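Local atomic coordinates of hydrogenase maturation factor (Thermoanaerobacter tengcongensis, PDB entry 3VTI), a protein that probably takes part in [NiFe]-hydrogenase maturation as HypE, accepting a carbamoyl group from HypF on sulfur and dehydrating it with ATP toward a nitrile. Residues 31-37 / 122-128; 68-74 / 102-108; 193-199 / 252-258; 218-223 / 281-287. All blocks are in the same frame, centred on the assembly; numbering follows the deposited sequence.

Contact 1 of 4, residues 31-37 / 122-128; sequences TLTTDSF and INTSGIG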
# COMPACT_ATOMS: atom_id res chain seq x y z
N THR C 31 23.64 4.82 -10.99
CA THR C 31 22.58 3.87 -11.14
C THR C 31 21.36 4.30 -10.31
O THR C 31 21.50 5.01 -9.31
CB THR C 31 23.11 2.48 -10.77
OG1 THR C 31 22.28 1.49 -11.36
CG2 THR C 31 23.18 2.29 -9.25
N LEU C 32 20.16 3.91 -10.76
CA LEU C 32 18.89 4.29 -10.11
C LEU C 32 17.84 3.19 -10.15
O LEU C 32 17.50 2.68 -11.23
CB LEU C 32 18.32 5.57 -10.73
CG LEU C 32 16.96 6.08 -10.25
CD1 LEU C 32 17.01 6.56 -8.79
CD2 LEU C 32 16.49 7.19 -11.18
N THR C 33 17.31 2.84 -8.98
CA THR C 33 16.33 1.78 -8.85
C THR C 33 15.18 2.22 -7.94
O THR C 33 15.31 3.18 -7.18
CB THR C 33 16.97 0.49 -8.29
OG1 THR C 33 15.99 -0.55 -8.21
CG2 THR C 33 17.58 0.74 -6.91
N THR C 34 14.06 1.51 -8.03
CA THR C 34 12.98 1.69 -7.08
C THR C 34 12.25 0.38 -6.85
O THR C 34 12.14 -0.43 -7.76
CB THR C 34 11.98 2.80 -7.50
OG1 THR C 34 11.06 3.03 -6.43
CG2 THR C 34 11.22 2.41 -8.77
N ASP C 35 11.77 0.17 -5.63
CA ASP C 35 10.95 -0.99 -5.32
C ASP C 35 9.96 -0.71 -4.18
O ASP C 35 10.28 -0.00 -3.23
CB ASP C 35 11.81 -2.20 -4.96
CG ASP C 35 11.14 -3.52 -5.27
OD1 ASP C 35 10.04 -3.49 -5.86
OD2 ASP C 35 11.70 -4.59 -4.95
N SER C 36 8.76 -1.26 -4.31
CA SER C 36 7.77 -1.22 -3.23
C SER C 36 7.80 -2.53 -2.47
O SER C 36 8.21 -3.56 -3.02
CB SER C 36 6.36 -0.96 -3.78
OG SER C 36 6.25 0.36 -4.28
N PHE C 37 7.37 -2.49 -1.22
CA PHE C 37 7.44 -3.65 -0.33
C PHE C 37 6.12 -3.83 0.41
O PHE C 37 5.71 -2.99 1.21
CB PHE C 37 8.62 -3.50 0.62
CG PHE C 37 9.95 -3.49 -0.09
CD1 PHE C 37 10.67 -4.67 -0.25
CD2 PHE C 37 10.44 -2.31 -0.64
CE1 PHE C 37 11.87 -4.68 -0.92
CE2 PHE C 37 11.65 -2.31 -1.32
CZ PHE C 37 12.37 -3.50 -1.46
N ILE C 122 5.96 0.24 2.17
CA ILE C 122 7.15 1.06 2.05
C ILE C 122 7.73 0.98 0.64
O ILE C 122 7.88 -0.11 0.07
CB ILE C 122 8.22 0.66 3.10
CG1 ILE C 122 7.64 0.75 4.52
CG2 ILE C 122 9.45 1.54 2.99
CD1 ILE C 122 8.36 -0.10 5.55
N ASN C 123 8.06 2.14 0.08
CA ASN C 123 8.84 2.20 -1.14
C ASN C 123 10.22 2.77 -0.88
O ASN C 123 10.36 3.75 -0.15
CB ASN C 123 8.13 3.02 -2.22
CG ASN C 123 8.93 3.09 -3.51
OD1 ASN C 123 9.91 3.83 -3.60
ND2 ASN C 123 8.54 2.30 -4.50
N THR C 124 11.23 2.17 -1.48
CA THR C 124 12.57 2.73 -1.42
C THR C 124 13.14 2.89 -2.82
O THR C 124 12.92 2.03 -3.68
CB THR C 124 13.54 1.87 -0.57
OG1 THR C 124 13.45 0.49 -0.96
CG2 THR C 124 13.20 1.98 0.90
N SER C 125 13.83 4.01 -3.04
CA SER C 125 14.65 4.16 -4.25
C SER C 125 16.11 4.26 -3.87
O SER C 125 16.44 4.61 -2.73
CB SER C 125 14.23 5.39 -5.06
OG SER C 125 12.84 5.35 -5.34
N GLY C 126 16.99 3.96 -4.82
CA GLY C 126 18.41 3.90 -4.52
C GLY C 126 19.26 4.50 -5.61
O GLY C 126 18.93 4.40 -6.79
N ILE C 127 20.37 5.11 -5.19
CA ILE C 127 21.40 5.61 -6.09
C ILE C 127 22.72 4.94 -5.76
O ILE C 127 23.14 4.90 -4.61
CB ILE C 127 21.50 7.16 -6.03
CG1 ILE C 127 20.55 7.78 -7.03
CG2 ILE C 127 22.91 7.67 -6.32
CD1 ILE C 127 20.48 9.27 -6.96
N GLY C 128 23.37 4.39 -6.78
CA GLY C 128 24.71 3.83 -6.63
C GLY C 128 25.67 4.36 -7.68
O GLY C 128 25.25 4.91 -8.69
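Asn123 reaches across from its strand and sets its amide between two hydroxyls of the antiparallel neighbour 31-37. Its CG stands anti to the backbone N (chi1 180°), which brings ND2 within 3.0 Å of Ser36 OG in a nearly straight bond (173°). The same nitrogen gives a more bent bond to Thr34 OG1, 3.3 Å from ND2; both hydroxyl oxygens lie in the amide plane. Thr34 OG1 also pairs with Ser125 OG at 3.1 Å. On this same face Leu32 CD1 touches Ile127 CG1 at 4.1 Å. On the other face the edge of the Phe37 ring meets Ile122 O, in plane, 3.4 Å from CD2. Thr124 OG1, 3.3 Å from Phe37 CE2, bonds to Thr57 and Ala53 of helix 49-60, and Thr31 CG2 packs on the backbone of Gly128. Backbone bonds join the strands, Asp35 N to Thr124 O (2.9 Å) among them. With an alanine in place of Asn123, Ser36 OG would probably lose its amide donor and be free to turn, and Thr34 OG1 would keep just its Ser125 bond among those described. The buried polar row faces the second subunit, so the subunits meet through a Ser125-Ser125 hydrogen bond as well as packing of Leu32 on Thr72 there.

Contact 2 of 4, residues 68-74 / 102-108; sequences PLFLTAA and VKIVAGD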
# COMPACT_ATOMS: atom_id res chain seq x y z
N PRO C 68 26.22 1.05 -3.84
CA PRO C 68 25.07 1.88 -3.51
C PRO C 68 25.44 2.88 -2.42
O PRO C 68 26.22 2.54 -1.53
CB PRO C 68 24.04 0.87 -2.99
CG PRO C 68 24.85 -0.23 -2.43
CD PRO C 68 26.11 -0.30 -3.26
N LEU C 69 24.91 4.10 -2.50
CA LEU C 69 25.27 5.17 -1.57
C LEU C 69 24.07 5.83 -0.89
O LEU C 69 24.08 6.05 0.32
CB LEU C 69 26.10 6.25 -2.27
CG LEU C 69 27.52 5.99 -2.78
CD1 LEU C 69 27.95 7.11 -3.72
CD2 LEU C 69 28.52 5.83 -1.63
N PHE C 70 23.05 6.15 -1.68
CA PHE C 70 21.93 6.95 -1.20
C PHE C 70 20.61 6.30 -1.49
O PHE C 70 20.43 5.67 -2.54
CB PHE C 70 21.97 8.36 -1.79
CG PHE C 70 23.30 9.05 -1.61
CD1 PHE C 70 23.75 9.38 -0.32
CD2 PHE C 70 24.10 9.36 -2.70
CE1 PHE C 70 24.99 10.01 -0.15
CE2 PHE C 70 25.33 10.00 -2.53
CZ PHE C 70 25.78 10.33 -1.26
N LEU C 71 19.68 6.45 -0.54
CA LEU C 71 18.36 5.85 -0.62
C LEU C 71 17.26 6.84 -0.25
O LEU C 71 17.46 7.75 0.55
CB LEU C 71 18.28 4.63 0.30
CG LEU C 71 18.46 3.24 -0.32
CD1 LEU C 71 19.93 2.97 -0.62
CD2 LEU C 71 17.88 2.17 0.59
N THR C 72 16.10 6.64 -0.85
CA THR C 72 14.92 7.37 -0.43
C THR C 72 14.00 6.38 0.25
O THR C 72 14.03 5.20 -0.07
CB THR C 72 14.21 8.01 -1.61
OG1 THR C 72 13.99 7.02 -2.61
CG2 THR C 72 15.07 9.14 -2.21
N ALA C 73 13.20 6.86 1.19
CA ALA C 73 12.26 6.00 1.90
C ALA C 73 10.87 6.63 1.96
O ALA C 73 10.69 7.69 2.56
CB ALA C 73 12.76 5.66 3.30
N ALA C 74 9.91 5.98 1.31
CA ALA C 74 8.54 6.44 1.33
C ALA C 74 7.66 5.45 2.10
O ALA C 74 7.70 4.25 1.86
CB ALA C 74 8.03 6.64 -0.07
N VAL C 102 25.22 2.78 3.65
CA VAL C 102 24.35 3.57 2.80
C VAL C 102 23.60 4.60 3.68
O VAL C 102 23.50 4.43 4.90
CB VAL C 102 23.38 2.62 2.06
CG1 VAL C 102 21.91 2.80 2.49
CG2 VAL C 102 23.53 2.77 0.56
N LYS C 103 23.10 5.67 3.07
CA LYS C 103 22.35 6.69 3.80
C LYS C 103 21.02 7.02 3.15
O LYS C 103 20.95 7.22 1.93
CB LYS C 103 23.16 7.96 3.95
CG LYS C 103 24.20 7.90 5.04
CD LYS C 103 25.12 9.11 4.98
CE LYS C 103 26.06 9.14 6.18
NZ LYS C 103 27.10 10.19 5.99
N ILE C 104 19.97 7.08 3.97
CA ILE C 104 18.65 7.54 3.51
C ILE C 104 18.62 9.05 3.60
O ILE C 104 18.73 9.62 4.69
CB ILE C 104 17.50 6.90 4.30
CG1 ILE C 104 17.57 5.37 4.20
CG2 ILE C 104 16.13 7.43 3.82
CD1 ILE C 104 16.85 4.65 5.28
N VAL C 105 18.46 9.70 2.45
CA VAL C 105 18.72 11.13 2.31
C VAL C 105 17.48 11.96 2.04
O VAL C 105 17.46 13.18 2.27
CB VAL C 105 19.76 11.39 1.21
CG1 VAL C 105 21.12 10.86 1.64
CG2 VAL C 105 19.32 10.77 -0.12
N ALA C 106 16.44 11.29 1.56
CA ALA C 106 15.15 11.92 1.30
C ALA C 106 14.04 10.92 1.61
O ALA C 106 14.28 9.72 1.74
CB ALA C 106 15.05 12.37 -0.15
N GLY C 107 12.82 11.42 1.73
CA GLY C 107 11.70 10.55 1.96
C GLY C 107 10.35 11.22 1.95
O GLY C 107 10.20 12.37 1.53
N ASP C 108 9.36 10.46 2.43
CA ASP C 108 8.00 10.93 2.53
C ASP C 108 7.25 10.01 3.48
O ASP C 108 7.58 8.83 3.59
CB ASP C 108 7.32 10.92 1.15
CG ASP C 108 5.98 11.62 1.16
OD1 ASP C 108 5.88 12.75 1.71
OD2 ASP C 108 5.01 11.04 0.62
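Leu71 and Val102 make the apolar centre, their side chains meeting at about a right angle with Leu71 CD1 3.7 Å from Val102 CG1. The other branch of Val102, CG2, lies against the carbonyl oxygens of Pro68 and Leu69. On the same side Ile104 directs CG1 to Leu71 CB and lays CG2 3.8 Å from Ala73 CB; CG2 is anti to the backbone N, which carries it along the strand toward Ala73. Helices 49-60 and 83-100 cover Leu71 and Ala73, through Val58 and Met93. Across the sheet Phe70 slants against Val105, CD1 to CG1 3.6 Å, and Thr72 CG2 rests on Ala106 CB at 3.8 Å.

Around these side chains runs the parallel backbone pairing. Lys103 N donates to Leu69 O at 2.9 Å, and Val105 N to Leu71 O at 2.9 Å; the register then slips by one residue, a beta bulge, and Ala73 N donates to Ala106 O at 3.1 Å. Asp108 N bonds to Ala73 O at the polar end, where the Asp108 carboxylate forms a salt bridge with Lys110.

The strands belong to a beta-alpha-beta unit with helix 83-100 as the crossover. Helices bury Leu71 and Ala73, while the second subunit reaches both faces, Thr72 packing on its Thr34 and Ile104 on its Phe12, consistent with a dimer-forming sheet.

Contact 3 of 4, residues 193-199 / 252-258; sequences AIKVLRD and KVVVVVE. With MG (magnesium ion), chain K.
An edge strand of the C-terminal AIR synthase-like domain, 194-198, pairs antiparallel with strand 254-257 and delivers Asp199 to the magnesium site. Asp199 OD1 binds the magnesium ion at 2.4 Å, as does a water; Asp22 and Asp60 complete the protein ligands seen. The carboxylate turns toward the metal because CG stands between the backbone N and carbonyl carbon (chi1 55°), while CB sits 3.3 Å from Lys252 O. Beside it, Arg198 is paired through the backbone with Val254, its N donating to Val254 O at 3.1 Å. Its guanidinium is committed to salt bridges with Asp22 and Glu211 and to Met20 O, so it probably helps to position the metal ligand Asp22.

Farther along, a classic beta bulge puts Lys195 and Val196 both opposite Val256: Lys195 N donates to Val256 O at 2.9 Å, and Val196 N adds a weak bond to the same oxygen. Val196 and Val256 lie side by side, CB to CG2 3.7 Å, under Ile212 of helix 204-216. On the opposite face Leu197 CD2 rests on Val255 CG1 at 3.7 Å, and Ile194 lies alongside Val257, its CD1 3.6 Å from Val257 CG1; helix 181-187 covers this layer through Leu187 and Ile184. A valine-rich strand pair sandwiched between helices thus gives the C-terminal domain's ligand to a magnesium site whose other aspartates come from the N-terminal domain, in keeping with the AIR synthase-related fold.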
# COMPACT_ATOMS: atom_id res chain seq x y z
N ALA C 193 34.82 -9.44 -16.44
CA ALA C 193 34.55 -10.88 -16.40
C ALA C 193 33.22 -11.19 -15.72
O ALA C 193 32.61 -12.23 -15.99
CB ALA C 193 35.70 -11.62 -15.71
N ILE C 194 32.78 -10.30 -14.84
CA ILE C 194 31.44 -10.35 -14.27
C ILE C 194 30.49 -9.79 -15.33
O ILE C 194 30.57 -8.61 -15.71
CB ILE C 194 31.33 -9.52 -12.97
CG1 ILE C 194 32.34 -9.99 -11.91
CG2 ILE C 194 29.88 -9.48 -12.45
CD1 ILE C 194 32.09 -11.38 -11.32
N LYS C 195 29.61 -10.65 -15.82
CA LYS C 195 28.75 -10.29 -16.94
C LYS C 195 27.32 -9.95 -16.52
O LYS C 195 26.77 -8.95 -16.98
CB LYS C 195 28.79 -11.38 -18.00
CG LYS C 195 30.07 -11.34 -18.81
CD LYS C 195 30.25 -12.64 -19.54
CE LYS C 195 30.90 -12.46 -20.90
NZ LYS C 195 29.96 -11.83 -21.88
N VAL C 196 26.74 -10.75 -15.63
CA VAL C 196 25.37 -10.54 -15.15
C VAL C 196 25.28 -10.70 -13.64
O VAL C 196 25.92 -11.58 -13.05
CB VAL C 196 24.37 -11.52 -15.80
CG1 VAL C 196 22.95 -11.33 -15.22
CG2 VAL C 196 24.37 -11.36 -17.31
N LEU C 197 24.49 -9.84 -13.01
CA LEU C 197 24.19 -9.92 -11.60
C LEU C 197 22.71 -9.66 -11.41
O LEU C 197 22.20 -8.64 -11.86
CB LEU C 197 25.01 -8.89 -10.81
CG LEU C 197 26.51 -9.10 -10.63
CD1 LEU C 197 27.13 -7.89 -9.95
CD2 LEU C 197 26.83 -10.35 -9.84
N ARG C 198 22.02 -10.59 -10.76
CA ARG C 198 20.61 -10.38 -10.40
C ARG C 198 20.21 -11.18 -9.17
O ARG C 198 20.56 -12.35 -9.03
CB ARG C 198 19.68 -10.71 -11.58
CG ARG C 198 18.21 -10.46 -11.28
CD ARG C 198 17.39 -10.33 -12.55
NE ARG C 198 17.64 -9.05 -13.21
CZ ARG C 198 17.04 -8.65 -14.34
NH1 ARG C 198 16.14 -9.41 -14.95
NH2 ARG C 198 17.35 -7.47 -14.85
N ASP C 199 19.48 -10.53 -8.28
CA ASP C 199 18.91 -11.20 -7.12
C ASP C 199 17.58 -11.90 -7.46
O ASP C 199 16.68 -11.27 -8.02
CB ASP C 199 18.75 -10.22 -5.95
CG ASP C 199 17.94 -8.98 -6.31
OD1 ASP C 199 17.87 -8.60 -7.51
OD2 ASP C 199 17.38 -8.37 -5.36
N LYS C 252 20.43 -13.36 -1.74
CA LYS C 252 21.17 -14.11 -2.76
C LYS C 252 21.36 -13.36 -4.07
O LYS C 252 20.54 -12.52 -4.46
CB LYS C 252 20.51 -15.48 -3.04
CG LYS C 252 20.24 -16.34 -1.81
CD LYS C 252 21.52 -16.79 -1.13
CE LYS C 252 21.33 -16.94 0.39
NZ LYS C 252 20.24 -17.89 0.77
N VAL C 253 22.44 -13.66 -4.77
CA VAL C 253 22.63 -13.12 -6.10
C VAL C 253 23.02 -14.25 -7.05
O VAL C 253 23.81 -15.13 -6.69
CB VAL C 253 23.66 -11.94 -6.13
CG1 VAL C 253 25.08 -12.41 -5.70
CG2 VAL C 253 23.70 -11.26 -7.52
N VAL C 254 22.43 -14.23 -8.25
CA VAL C 254 22.83 -15.08 -9.37
C VAL C 254 23.90 -14.35 -10.16
O VAL C 254 23.73 -13.19 -10.55
CB VAL C 254 21.64 -15.37 -10.30
CG1 VAL C 254 22.09 -16.08 -11.59
CG2 VAL C 254 20.58 -16.19 -9.56
N VAL C 255 25.00 -15.04 -10.42
CA VAL C 255 26.13 -14.44 -11.11
C VAL C 255 26.50 -15.19 -12.37
O VAL C 255 26.65 -16.39 -12.36
CB VAL C 255 27.39 -14.47 -10.23
CG1 VAL C 255 28.44 -13.52 -10.77
CG2 VAL C 255 27.05 -14.15 -8.78
N VAL C 256 26.66 -14.46 -13.45
CA VAL C 256 27.22 -15.02 -14.68
C VAL C 256 28.62 -14.44 -14.89
O VAL C 256 28.82 -13.23 -14.76
CB VAL C 256 26.30 -14.73 -15.89
CG1 VAL C 256 26.77 -15.47 -17.11
CG2 VAL C 256 24.87 -15.14 -15.58
N VAL C 257 29.59 -15.31 -15.19
CA VAL C 257 31.00 -14.90 -15.35
C VAL C 257 31.67 -15.54 -16.56
O VAL C 257 31.18 -16.53 -17.10
CB VAL C 257 31.88 -15.27 -14.11
CG1 VAL C 257 31.40 -14.57 -12.88
CG2 VAL C 257 31.89 -16.77 -13.88
N GLU C 258 32.80 -14.97 -16.97
CA GLU C 258 33.66 -15.62 -17.95
C GLU C 258 34.18 -16.95 -17.42
O GLU C 258 34.50 -17.09 -16.24
CB GLU C 258 34.84 -14.72 -18.35
CG GLU C 258 34.48 -13.63 -19.34
CD GLU C 258 35.59 -13.36 -20.34
OE1 GLU C 258 35.99 -14.31 -21.04
OE2 GLU C 258 36.04 -12.19 -20.43
MG MG K . 16.32 -7.12 -8.57
O HOH W 1 14.99 -6.07 -10.26

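Contact 4 of 4, residues 218-223 / 281-287; sequences VGIKIY and IGEVNDS
Lys221 and Asn285 cross obliquely on one face of an antiparallel strand pair, the lysine CB 3.8 Å from both OD1 and ND2 of the amide. Lys221 starts out extended, CG anti to the backbone N (chi1 -176°), then bends at its third and fourth torsions to take NZ to Asn293 and Ser299. Asn285 ND2 turns back to Ser287 OG at 3.1 Å, with the hydroxyl tilted from the amide plane. A leucine in place of Asn285 would probably leave Ser287 OG without this donor and the turn after the strand less firmly held. On the other face Val218 slants against Val284, with Val218 CG2 3.6 Å from Val284 CG1. Ile222 and Ile281 point the same way side by side, Ile222 CG2 lying 4.1 Å from Ile281 CD1. Ile220 faces Leu209 and Ile212 of helix 204-216. The Tyr223 ring brings its edge to Gly282, CD2 4.0 Å from CA in the ring plane. Lys221 N bonds almost straight to Glu283 O at 2.7 Å (177°), and Tyr223 N reaches Ile281 O. The pair is amphipathic: its aliphatic face joins the domain core, while the opposite face bears Lys221 and Glu283, each satisfied by a partner beyond the pair, the glutamate through a salt bridge to Arg259.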
# COMPACT_ATOMS: atom_id res chain seq x y z
N VAL C 218 20.23 -16.23 -25.13
CA VAL C 218 20.98 -17.46 -24.90
C VAL C 218 20.13 -18.47 -24.13
O VAL C 218 18.99 -18.19 -23.76
CB VAL C 218 22.28 -17.20 -24.09
CG1 VAL C 218 23.24 -16.29 -24.85
CG2 VAL C 218 21.96 -16.63 -22.70
N GLY C 219 20.71 -19.64 -23.87
CA GLY C 219 20.08 -20.63 -22.99
C GLY C 219 20.92 -20.86 -21.76
O GLY C 219 22.07 -20.43 -21.71
N ILE C 220 20.35 -21.53 -20.77
CA ILE C 220 21.07 -21.82 -19.52
C ILE C 220 20.79 -23.23 -19.03
O ILE C 220 19.62 -23.66 -18.93
CB ILE C 220 20.77 -20.79 -18.39
CG1 ILE C 220 21.14 -19.37 -18.85
CG2 ILE C 220 21.58 -21.13 -17.14
CD1 ILE C 220 21.00 -18.30 -17.79
N LYS C 221 21.86 -23.94 -18.73
CA LYS C 221 21.76 -25.24 -18.17
C LYS C 221 22.25 -25.27 -16.76
O LYS C 221 23.35 -24.89 -16.47
CB LYS C 221 22.55 -26.23 -19.01
CG LYS C 221 22.42 -27.65 -18.54
CD LYS C 221 22.77 -28.60 -19.64
CE LYS C 221 21.63 -28.82 -20.59
NZ LYS C 221 21.11 -30.19 -20.52
N ILE C 222 21.39 -25.72 -15.87
CA ILE C 222 21.77 -25.91 -14.47
C ILE C 222 21.77 -27.39 -14.04
O ILE C 222 21.22 -28.27 -14.72
CB ILE C 222 20.95 -25.03 -13.50
CG1 ILE C 222 19.46 -25.41 -13.53
CG2 ILE C 222 21.17 -23.55 -13.81
CD1 ILE C 222 18.60 -24.68 -12.50
N TYR C 223 22.41 -27.65 -12.90
CA TYR C 223 22.62 -29.01 -12.42
C TYR C 223 21.97 -29.22 -11.06
O TYR C 223 22.31 -28.56 -10.08
CB TYR C 223 24.12 -29.37 -12.42
CG TYR C 223 24.69 -29.37 -13.83
CD1 TYR C 223 24.72 -30.54 -14.59
CD2 TYR C 223 25.15 -28.19 -14.42
CE1 TYR C 223 25.22 -30.53 -15.90
CE2 TYR C 223 25.65 -28.17 -15.72
CZ TYR C 223 25.68 -29.35 -16.45
OH TYR C 223 26.17 -29.33 -17.74
N ILE C 281 26.52 -23.51 -10.49
CA ILE C 281 25.27 -24.26 -10.69
C ILE C 281 24.95 -24.62 -12.15
O ILE C 281 24.13 -25.50 -12.39
CB ILE C 281 24.04 -23.56 -10.05
CG1 ILE C 281 23.83 -22.16 -10.64
CG2 ILE C 281 24.18 -23.52 -8.52
CD1 ILE C 281 22.46 -21.59 -10.42
N GLY C 282 25.59 -23.96 -13.10
CA GLY C 282 25.29 -24.20 -14.50
C GLY C 282 26.17 -23.50 -15.51
O GLY C 282 27.25 -23.00 -15.17
N GLU C 283 25.70 -23.49 -16.76
CA GLU C 283 26.44 -22.98 -17.91
C GLU C 283 25.46 -22.34 -18.90
O GLU C 283 24.35 -22.83 -19.09
CB GLU C 283 27.23 -24.12 -18.60
CG GLU C 283 28.31 -23.64 -19.56
CD GLU C 283 29.05 -24.77 -20.30
OE1 GLU C 283 28.40 -25.53 -21.06
OE2 GLU C 283 30.29 -24.88 -20.13
N VAL C 284 25.90 -21.26 -19.53
CA VAL C 284 25.14 -20.56 -20.56
C VAL C 284 25.24 -21.30 -21.91
O VAL C 284 26.34 -21.50 -22.45
CB VAL C 284 25.61 -19.10 -20.70
CG1 VAL C 284 24.92 -18.41 -21.85
CG2 VAL C 284 25.39 -18.35 -19.41
N ASN C 285 24.08 -21.70 -22.43
CA ASN C 285 23.96 -22.52 -23.64
C ASN C 285 23.90 -21.71 -24.92
O ASN C 285 23.79 -20.49 -24.90
CB ASN C 285 22.68 -23.36 -23.57
CG ASN C 285 22.82 -24.60 -22.73
OD1 ASN C 285 23.91 -24.94 -22.26
ND2 ASN C 285 21.71 -25.32 -22.55
N ASP C 286 23.95 -22.45 -26.02
CA ASP C 286 23.73 -21.95 -27.37
C ASP C 286 22.22 -21.97 -27.60
O ASP C 286 21.68 -21.14 -28.34
CB ASP C 286 24.43 -22.89 -28.37
CG ASP C 286 24.83 -22.19 -29.67
OD1 ASP C 286 25.04 -20.96 -29.66
OD2 ASP C 286 24.96 -22.88 -30.70
N SER C 287 21.55 -22.94 -26.97
CA SER C 287 20.11 -23.13 -27.09
C SER C 287 19.44 -21.95 -26.44
O SER C 287 19.93 -21.43 -25.44
CB SER C 287 19.70 -24.41 -26.36
OG SER C 287 19.96 -24.32 -24.96

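From the N terminus, strand 31-37 waits until 122-128 returns beside it, so contact 1 closes a loop of 84 residues. Contact 2, 68-74 with 102-108, forms wholly within it and closes one of 27; strands 66-78 and 120-130 are neighbours in one sheet, Asn123 O lying 2.7 Å from Ala74 N. Both contacts belong to the N-terminal domain and touch the second subunit. In the C-terminal domain contacts 3 and 4 close loops of 52 and 57 residues and cross, their segments alternating as 193-199, 218-223, 252-258 and 281-287. They tie together another mixed sheet and meet where Val256 CG1 packs on Val284 CG2. Contacts 1 and 3, centres about 20 Å apart, do not touch.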